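Local structure of filamentous hemagglutinin (Bordetella pertussis, 1RWR) at residues Leu138-Thr146 against Phe160-Lys168. The protein is an adhesin exported by the two-partner secretion pathway, and this fragment forms the secretion domain that probably directs it to its outer-membrane transporter. Sequence-based numbering, arbitrary orientation.
Sequences LDVQQGTVT and FDVVARLVK
Val-145 and Lys-168 share the straightest of the backbone bonds that pair strands 144-146 and 166-168 as parallel neighbours in the beta-helix, Lys-168 N to Val-145 O at 3.0 Å. Val-145 N in turn donates to Leu-166 O, and Leu-166 N reaches Gly-143 O at 3.2 Å. That last carbonyl also takes a weak bond from Arg-165 N, where the chain turns a corner out of strand 160-164.

From the same corner, with chi1 at -167° and a bend at chi2 (70°), the Arg-165 side chain brings NH1 above the carbonyl plane of Gln-141, 3.0 Å from its O. The bond is far from straight, 137° at the hydrogen. NH1 has a second acceptor in Ala-207 O, and NE forms a salt bridge with Asp-236, so the guanidinium is gripped from several parts of the chain.

Thr-144 OG1 lies against Leu-166 CB on one face of the sheet. On the other, Val-145 turns into the interior of the beta-helix, with CG2 3.7 Å from Ala-164 CB. Before the Gln-141 to Gly-143 bend, Val-140 CG1 sits 3.4 Å from Arg-165 N, while its other methyl, CG2, meets Val-163 CG1. The other methyl of Val-145, CG1, lies 3.6 Å from Val-162 CG1.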
loop_
_atom_site.group_PDB
_atom_site.type_symbol
_atom_site.label_atom_id
_atom_site.label_comp_id
_atom_site.label_asym_id
_atom_site.label_seq_id
_atom_site.Cartn_x
_atom_site.Cartn_y
_atom_site.Cartn_z
ATOM N N LEU A 138 1.387 -12.498 -1.614
ATOM C CA LEU A 138 1.583 -11.900 -0.305
ATOM C C LEU A 138 0.692 -12.630 0.661
ATOM O O LEU A 138 -0.527 -12.534 0.551
ATOM C CB LEU A 138 1.177 -10.419 -0.354
ATOM C CG LEU A 138 2.020 -9.580 -1.320
ATOM C CD1 LEU A 138 1.435 -8.209 -1.516
ATOM C CD2 LEU A 138 3.488 -9.503 -0.866
ATOM N N ASP A 139 1.264 -13.339 1.618
ATOM C CA ASP A 139 0.459 -14.117 2.555
ATOM C C ASP A 139 0.340 -13.335 3.842
ATOM O O ASP A 139 1.255 -13.284 4.655
ATOM C CB ASP A 139 1.084 -15.469 2.824
ATOM C CG ASP A 139 0.927 -16.379 1.665
ATOM O OD1 ASP A 139 -0.148 -16.328 1.027
ATOM O OD2 ASP A 139 1.853 -17.140 1.330
ATOM N N VAL A 140 -0.820 -12.741 3.988
ATOM C CA VAL A 140 -1.126 -11.948 5.166
ATOM C C VAL A 140 -1.699 -12.818 6.269
ATOM O O VAL A 140 -2.804 -13.348 6.139
ATOM C CB VAL A 140 -2.151 -10.824 4.830
ATOM C CG1 VAL A 140 -2.384 -10.012 6.071
ATOM C CG2 VAL A 140 -1.628 -9.959 3.693
ATOM N N GLN A 141 -0.966 -12.927 7.365
ATOM C CA GLN A 141 -1.450 -13.613 8.555
ATOM C C GLN A 141 -1.405 -12.749 9.801
ATOM O O GLN A 141 -2.017 -13.101 10.797
ATOM C CB GLN A 141 -0.664 -14.889 8.779
ATOM C CG GLN A 141 -0.910 -15.866 7.628
ATOM C CD GLN A 141 -0.122 -17.094 7.784
ATOM O OE1 GLN A 141 1.090 -17.077 7.586
ATOM N NE2 GLN A 141 -0.773 -18.159 8.195
ATOM N N GLN A 142 -0.684 -11.640 9.756
ATOM C CA GLN A 142 -0.575 -10.750 10.901
ATOM C C GLN A 142 -0.207 -9.363 10.454
ATOM O O GLN A 142 0.133 -9.175 9.305
ATOM C CB GLN A 142 0.481 -11.242 11.879
ATOM C CG GLN A 142 1.898 -11.284 11.310
ATOM C CD GLN A 142 2.880 -11.883 12.282
ATOM O OE1 GLN A 142 3.320 -13.011 12.116
ATOM N NE2 GLN A 142 3.183 -11.158 13.322
ATOM N N GLY A 143 -0.287 -8.403 11.382
ATOM C CA GLY A 143 0.255 -7.067 11.177
ATOM C C GLY A 143 -0.782 -6.035 10.873
ATOM O O GLY A 143 -1.772 -6.308 10.202
ATOM N N THR A 144 -0.506 -4.814 11.308
ATOM C CA THR A 144 -1.347 -3.640 11.041
ATOM C C THR A 144 -0.602 -2.619 10.174
ATOM O O THR A 144 0.589 -2.381 10.384
ATOM C CB THR A 144 -1.699 -2.984 12.363
ATOM O OG1 THR A 144 -2.469 -3.902 13.180
ATOM C CG2 THR A 144 -2.543 -1.731 12.152
ATOM N N VAL A 145 -1.299 -1.973 9.246
ATOM C CA VAL A 145 -0.798 -0.764 8.594
ATOM C C VAL A 145 -1.623 0.374 9.137
ATOM O O VAL A 145 -2.846 0.314 9.128
ATOM C CB VAL A 145 -0.931 -0.806 7.072
ATOM C CG1 VAL A 145 -0.642 0.584 6.408
ATOM C CG2 VAL A 145 -0.053 -1.902 6.495
ATOM N N THR A 146 -0.957 1.388 9.648
ATOM C CA THR A 146 -1.598 2.602 10.122
ATOM C C THR A 146 -1.205 3.793 9.259
ATOM O O THR A 146 -0.021 4.081 9.083
ATOM C CB THR A 146 -1.176 2.879 11.574
ATOM O OG1 THR A 146 -1.575 1.794 12.437
ATOM C CG2 THR A 146 -1.861 4.126 12.068
ATOM N N PHE A 160 -2.678 2.458 -5.320
ATOM C CA PHE A 160 -2.078 2.412 -4.011
ATOM C C PHE A 160 -2.874 1.374 -3.261
ATOM O O PHE A 160 -4.081 1.567 -3.015
ATOM C CB PHE A 160 -2.212 3.766 -3.309
ATOM C CG PHE A 160 -1.784 3.752 -1.863
ATOM C CD1 PHE A 160 -0.469 3.489 -1.536
ATOM C CD2 PHE A 160 -2.691 4.031 -0.837
ATOM C CE1 PHE A 160 -0.040 3.460 -0.172
ATOM C CE2 PHE A 160 -2.296 3.960 0.503
ATOM C CZ PHE A 160 -0.967 3.715 0.837
ATOM N N ASP A 161 -2.213 0.285 -2.875
ATOM C CA ASP A 161 -2.848 -0.841 -2.191
ATOM C C ASP A 161 -2.226 -0.980 -0.827
ATOM O O ASP A 161 -0.973 -0.893 -0.665
ATOM C CB ASP A 161 -2.610 -2.164 -2.916
ATOM C CG ASP A 161 -3.458 -2.351 -4.139
ATOM O OD1 ASP A 161 -4.282 -1.453 -4.497
ATOM O OD2 ASP A 161 -3.380 -3.438 -4.802
ATOM N N VAL A 162 -3.095 -1.191 0.150
ATOM C CA VAL A 162 -2.708 -1.463 1.537
ATOM C C VAL A 162 -3.316 -2.818 1.887
ATOM O O VAL A 162 -4.543 -2.983 1.848
ATOM C CB VAL A 162 -3.250 -0.429 2.501
ATOM C CG1 VAL A 162 -2.895 -0.812 3.925
ATOM C CG2 VAL A 162 -2.713 0.949 2.210
ATOM N N VAL A 163 -2.452 -3.798 2.176
ATOM C CA VAL A 163 -2.863 -5.197 2.327
ATOM C C VAL A 163 -2.292 -5.751 3.636
ATOM O O VAL A 163 -1.090 -5.936 3.770
ATOM C CB VAL A 163 -2.369 -6.019 1.103
ATOM C CG1 VAL A 163 -2.908 -7.446 1.174
ATOM C CG2 VAL A 163 -2.813 -5.341 -0.198
ATOM N N ALA A 164 -3.130 -5.936 4.640
ATOM C CA ALA A 164 -2.640 -6.190 6.007
ATOM C C ALA A 164 -3.688 -6.945 6.783
ATOM O O ALA A 164 -4.831 -7.110 6.311
ATOM C CB ALA A 164 -2.304 -4.883 6.713
ATOM N N ARG A 165 -3.335 -7.423 7.978
ATOM C CA ARG A 165 -4.326 -8.128 8.760
ATOM C C ARG A 165 -5.368 -7.146 9.256
ATOM O O ARG A 165 -6.551 -7.426 9.193
ATOM C CB ARG A 165 -3.695 -8.921 9.900
ATOM C CG ARG A 165 -4.649 -9.938 10.562
ATOM C CD ARG A 165 -4.953 -11.131 9.622
ATOM N NE ARG A 165 -6.069 -11.975 10.038
ATOM C CZ ARG A 165 -5.985 -13.051 10.869
ATOM N NH1 ARG A 165 -4.876 -13.361 11.510
ATOM N NH2 ARG A 165 -7.069 -13.770 11.114
ATOM N N LEU A 166 -4.889 -6.028 9.766
ATOM C CA LEU A 166 -5.721 -4.901 10.187
ATOM C C LEU A 166 -5.221 -3.612 9.558
ATOM O O LEU A 166 -4.029 -3.436 9.311
ATOM C CB LEU A 166 -5.656 -4.726 11.706
ATOM C CG LEU A 166 -6.097 -5.908 12.583
ATOM C CD1 LEU A 166 -5.817 -5.561 14.054
ATOM C CD2 LEU A 166 -7.572 -6.306 12.387
ATOM N N VAL A 167 -6.124 -2.666 9.369
ATOM C CA VAL A 167 -5.749 -1.380 8.786
ATOM C C VAL A 167 -6.440 -0.261 9.557
ATOM O O VAL A 167 -7.636 -0.337 9.813
ATOM C CB VAL A 167 -6.065 -1.282 7.286
ATOM C CG1 VAL A 167 -5.604 0.076 6.724
ATOM C CG2 VAL A 167 -5.449 -2.404 6.528
ATOM N N LYS A 168 -5.668 0.750 9.938
ATOM C CA LYS A 168 -6.198 1.948 10.611
ATOM C C LYS A 168 -5.939 3.148 9.698
ATOM O O LYS A 168 -4.806 3.348 9.246
ATOM C CB LYS A 168 -5.532 2.112 11.954
ATOM C CG LYS A 168 -5.916 0.936 12.885
ATOM C CD LYS A 168 -5.260 0.963 14.225
ATOM C CE LYS A 168 -5.834 -0.164 15.166
ATOM N NZ LYS A 168 -7.085 -0.962 14.743
#